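Long-range contact in taurine dioxygenase (PDB 5VN6), which probably catalyses the iron-dependent oxygenation of taurine: residues R157-I162 with H209-H214. Numbering follows the deposited sequence.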
ATOM      1  N   ARG A 157       4.854 -13.200 -23.014  1.00 33.06           N
ATOM      2  CA  ARG A 157       5.562 -14.026 -22.051  1.00 29.13           C
ATOM      3  C   ARG A 157       6.752 -13.219 -21.558  1.00 36.27           C
ATOM      4  O   ARG A 157       7.225 -12.307 -22.240  1.00 37.88           O
ATOM      5  CB  ARG A 157       6.019 -15.360 -22.661  1.00 30.93           C
ATOM      6  CG  ARG A 157       4.893 -16.103 -23.370  1.00 42.20           C
ATOM      7  CD  ARG A 157       5.320 -17.427 -24.052  1.00 44.12           C
ATOM      8  NE  ARG A 157       5.900 -18.381 -23.116  1.00 45.71           N
ATOM      9  CZ  ARG A 157       5.185 -19.066 -22.225  1.00 52.12           C
ATOM     10  NH1 ARG A 157       3.870 -18.884 -22.146  1.00 46.93           N
ATOM     11  NH2 ARG A 157       5.781 -19.920 -21.400  1.00 53.74           N
ATOM     12  N   ALA A 158       7.239 -13.548 -20.365  1.00 34.67           N
ATOM     13  CA  ALA A 158       8.275 -12.729 -19.743  1.00 33.24           C
ATOM     14  C   ALA A 158       9.139 -13.611 -18.857  1.00 32.67           C
ATOM     15  O   ALA A 158       8.715 -14.690 -18.439  1.00 37.21           O
ATOM     16  CB  ALA A 158       7.655 -11.587 -18.930  1.00 28.27           C
ATOM     17  N   ARG A 159      10.358 -13.147 -18.567  1.00 35.32           N
ATOM     18  CA  ARG A 159      11.310 -13.933 -17.784  1.00 32.27           C
ATOM     19  C   ARG A 159      11.460 -13.382 -16.367  1.00 34.61           C
ATOM     20  O   ARG A 159      11.434 -12.161 -16.158  1.00 34.89           O
ATOM     21  CB  ARG A 159      12.665 -14.027 -18.493  1.00 40.55           C
ATOM     22  CG  ARG A 159      12.669 -15.191 -19.513  1.00 43.95           C
ATOM     23  CD  ARG A 159      14.004 -15.469 -20.195  1.00 42.58           C
ATOM     24  NE  ARG A 159      13.796 -16.292 -21.387  1.00 45.65           N
ATOM     25  CZ  ARG A 159      13.624 -17.616 -21.385  1.00 47.37           C
ATOM     26  NH1 ARG A 159      13.653 -18.303 -20.256  1.00 50.88           N
ATOM     27  NH2 ARG A 159      13.422 -18.260 -22.522  1.00 41.26           N
ATOM     28  N   HIS A 160      11.581 -14.306 -15.402  1.00 37.77           N
ATOM     29  CA  HIS A 160      11.691 -14.028 -13.969  1.00 34.94           C
ATOM     30  C   HIS A 160      13.024 -14.566 -13.480  1.00 40.62           C
ATOM     31  O   HIS A 160      13.307 -15.757 -13.648  1.00 44.75           O
ATOM     32  CB  HIS A 160      10.563 -14.694 -13.190  1.00 35.27           C
ATOM     33  CG  HIS A 160       9.198 -14.348 -13.683  1.00 33.04           C
ATOM     34  ND1 HIS A 160       8.207 -13.891 -12.845  1.00 30.68           N
ATOM     35  CD2 HIS A 160       8.657 -14.383 -14.925  1.00 32.85           C
ATOM     36  CE1 HIS A 160       7.109 -13.673 -13.543  1.00 32.96           C
ATOM     37  NE2 HIS A 160       7.357 -13.948 -14.812  1.00 30.28           N
ATOM     38  N   SER A 161      13.834 -13.709 -12.869  1.00 36.62           N
ATOM     39  CA  SER A 161      15.249 -14.004 -12.707  1.00 42.88           C
ATOM     40  C   SER A 161      15.645 -14.004 -11.240  1.00 41.76           C
ATOM     41  O   SER A 161      15.423 -13.019 -10.535  1.00 40.93           O
ATOM     42  CB  SER A 161      16.107 -12.987 -13.478  1.00 40.40           C
ATOM     43  OG  SER A 161      17.459 -13.089 -13.092  1.00 43.98           O
ATOM     44  N   ILE A 162      16.276 -15.090 -10.790  1.00 42.15           N
ATOM     45  CA  ILE A 162      16.890 -15.007  -9.475  1.00 43.76           C
ATOM     46  C   ILE A 162      18.254 -14.344  -9.598  1.00 44.21           C
ATOM     47  O   ILE A 162      18.731 -13.709  -8.644  1.00 40.06           O
ATOM     48  CB  ILE A 162      16.984 -16.388  -8.800  1.00 48.09           C
ATOM     49  CG1 ILE A 162      17.326 -16.217  -7.320  1.00 50.57           C
ATOM     50  CG2 ILE A 162      18.068 -17.246  -9.458  1.00 48.10           C
ATOM     51  CD1 ILE A 162      17.200 -17.479  -6.508  1.00 51.81           C
ATOM     52  N   HIS A 209      11.936  -8.730 -18.201  1.00 29.05           N
ATOM     53  CA  HIS A 209      11.540  -8.207 -19.507  1.00 33.46           C
ATOM     54  C   HIS A 209      10.625  -9.196 -20.222  1.00 37.24           C
ATOM     55  O   HIS A 209      10.603 -10.390 -19.905  1.00 34.48           O
ATOM     56  CB  HIS A 209      12.764  -7.934 -20.379  1.00 34.04           C
ATOM     57  CG  HIS A 209      13.512  -9.176 -20.755  1.00 39.29           C
ATOM     58  ND1 HIS A 209      14.186  -9.938 -19.825  1.00 37.32           N
ATOM     59  CD2 HIS A 209      13.681  -9.796 -21.948  1.00 36.86           C
ATOM     60  CE1 HIS A 209      14.749 -10.972 -20.432  1.00 44.39           C
ATOM     61  NE2 HIS A 209      14.460 -10.907 -21.721  1.00 41.65           N
ATOM     62  N   PHE A 210       9.899  -8.674 -21.219  1.00 32.98           N
ATOM     63  CA  PHE A 210       9.133  -9.507 -22.139  1.00 29.49           C
ATOM     64  C   PHE A 210      10.075 -10.140 -23.150  1.00 27.03           C
ATOM     65  O   PHE A 210      11.015  -9.495 -23.622  1.00 30.88           O
ATOM     66  CB  PHE A 210       8.086  -8.690 -22.909  1.00 30.24           C
ATOM     67  CG  PHE A 210       7.087  -7.985 -22.045  1.00 29.19           C
ATOM     68  CD1 PHE A 210       6.248  -8.696 -21.178  1.00 29.96           C
ATOM     69  CD2 PHE A 210       6.956  -6.604 -22.116  1.00 30.82           C
ATOM     70  CE1 PHE A 210       5.309  -8.017 -20.388  1.00 31.04           C
ATOM     71  CE2 PHE A 210       6.032  -5.915 -21.321  1.00 24.78           C
ATOM     72  CZ  PHE A 210       5.209  -6.619 -20.469  1.00 29.39           C
ATOM     73  N   THR A 211       9.793 -11.394 -23.513  1.00 29.86           N
ATOM     74  CA  THR A 211      10.598 -12.100 -24.502  1.00 38.48           C
ATOM     75  C   THR A 211       9.997 -12.088 -25.898  1.00 40.15           C
ATOM     76  O   THR A 211      10.725 -12.332 -26.866  1.00 40.22           O
ATOM     77  CB  THR A 211      10.806 -13.562 -24.090  1.00 41.85           C
ATOM     78  OG1 THR A 211       9.540 -14.155 -23.776  1.00 44.19           O
ATOM     79  CG2 THR A 211      11.753 -13.683 -22.893  1.00 41.62           C
ATOM     80  N   ASN A 212       8.693 -11.834 -26.034  1.00 32.61           N
ATOM     81  CA  ASN A 212       8.032 -11.953 -27.331  1.00 33.82           C
ATOM     82  C   ASN A 212       7.209 -10.709 -27.648  1.00 40.67           C
ATOM     83  O   ASN A 212       6.170 -10.791 -28.313  1.00 38.12           O
ATOM     84  CB  ASN A 212       7.167 -13.222 -27.395  1.00 38.82           C
ATOM     85  CG  ASN A 212       6.063 -13.251 -26.326  1.00 40.09           C
ATOM     86  OD1 ASN A 212       6.022 -12.413 -25.396  1.00 38.00           O
ATOM     87  ND2 ASN A 212       5.148 -14.214 -26.465  1.00 38.31           N
ATOM     88  N   PHE A 213       7.684  -9.546 -27.182  1.00 34.66           N
ATOM     89  CA  PHE A 213       7.016  -8.270 -27.408  1.00 34.88           C
ATOM     90  C   PHE A 213       7.264  -7.730 -28.813  1.00 37.21           C
ATOM     91  O   PHE A 213       6.355  -7.164 -29.433  1.00 34.06           O
ATOM     92  CB  PHE A 213       7.499  -7.259 -26.362  1.00 29.27           C
ATOM     93  CG  PHE A 213       6.868  -5.899 -26.482  1.00 32.76           C
ATOM     94  CD1 PHE A 213       5.729  -5.581 -25.747  1.00 26.25           C
ATOM     95  CD2 PHE A 213       7.414  -4.936 -27.341  1.00 35.93           C
ATOM     96  CE1 PHE A 213       5.140  -4.335 -25.861  1.00 35.17           C
ATOM     97  CE2 PHE A 213       6.832  -3.685 -27.464  1.00 35.43           C
ATOM     98  CZ  PHE A 213       5.690  -3.378 -26.716  1.00 37.89           C
ATOM     99  N   HIS A 214       8.492  -7.863 -29.316  1.00 35.37           N
ATOM    100  CA  HIS A 214       8.893  -7.192 -30.546  1.00 38.19           C
ATOM    101  C   HIS A 214       8.260  -7.875 -31.763  1.00 40.36           C
ATOM    102  O   HIS A 214       8.845  -8.796 -32.341  1.00 46.40           O
ATOM    103  CB  HIS A 214      10.422  -7.169 -30.617  1.00 43.19           C
ATOM    104  CG  HIS A 214      10.989  -6.177 -31.586  1.00 43.75           C
ATOM    105  ND1 HIS A 214      10.503  -6.022 -32.866  1.00 45.79           N
ATOM    106  CD2 HIS A 214      12.071  -5.367 -31.496  1.00 40.30           C
ATOM    107  CE1 HIS A 214      11.229  -5.119 -33.507  1.00 45.37           C
ATOM    108  NE2 HIS A 214      12.189  -4.708 -32.698  1.00 42.88           N
TER
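Strands 157-160 and 207-210 run antiparallel. T211 N adds one backbone bond past the end of the second strand, and N212 adds a side-chain bond. A158 and F210 form a non-hydrogen-bonded pair, A158 CA to F210 CA 4.1 Å. Two backbone bonds flank it. R159 N donates to H209 O at 3.1 Å, nearly along the C=O axis. T211 N donates to R157 O at 3.0 Å, from above the carbonyl plane.

The third bond uses the N212 amide. N212 CG lies between its own backbone N and carbonyl carbon (chi1 60°). N212 OD1 lies 2.8 Å from R157 N, which meets a lone pair in the amide plane. N212 ND2 bonds to D155 O, so both ends of the amide are held. The R157 chain crosses the amide obliquely, where R157 CG lies 3.6 Å from N212 ND2, then bends at chi3 (59°).

On the face of A158 and F210, A158 CB touches F210 CD1 at 3.9 Å. R159 points to the opposite face, where T211 CG2 of the loop lies 3.6 Å from R159 NE, the two side chains crossing at about a right angle. E186 takes both the R157 NE salt bridge and the hydrogen bond of T211 OG1, while R159 NH1 bonds to D184 O.

The arrangement is an antiparallel strand pairing in which 207-210 forms the outermost strand, beside 157-160, of a four-stranded antiparallel sheet, with F210 packing on helix 228-237, away from the metal site.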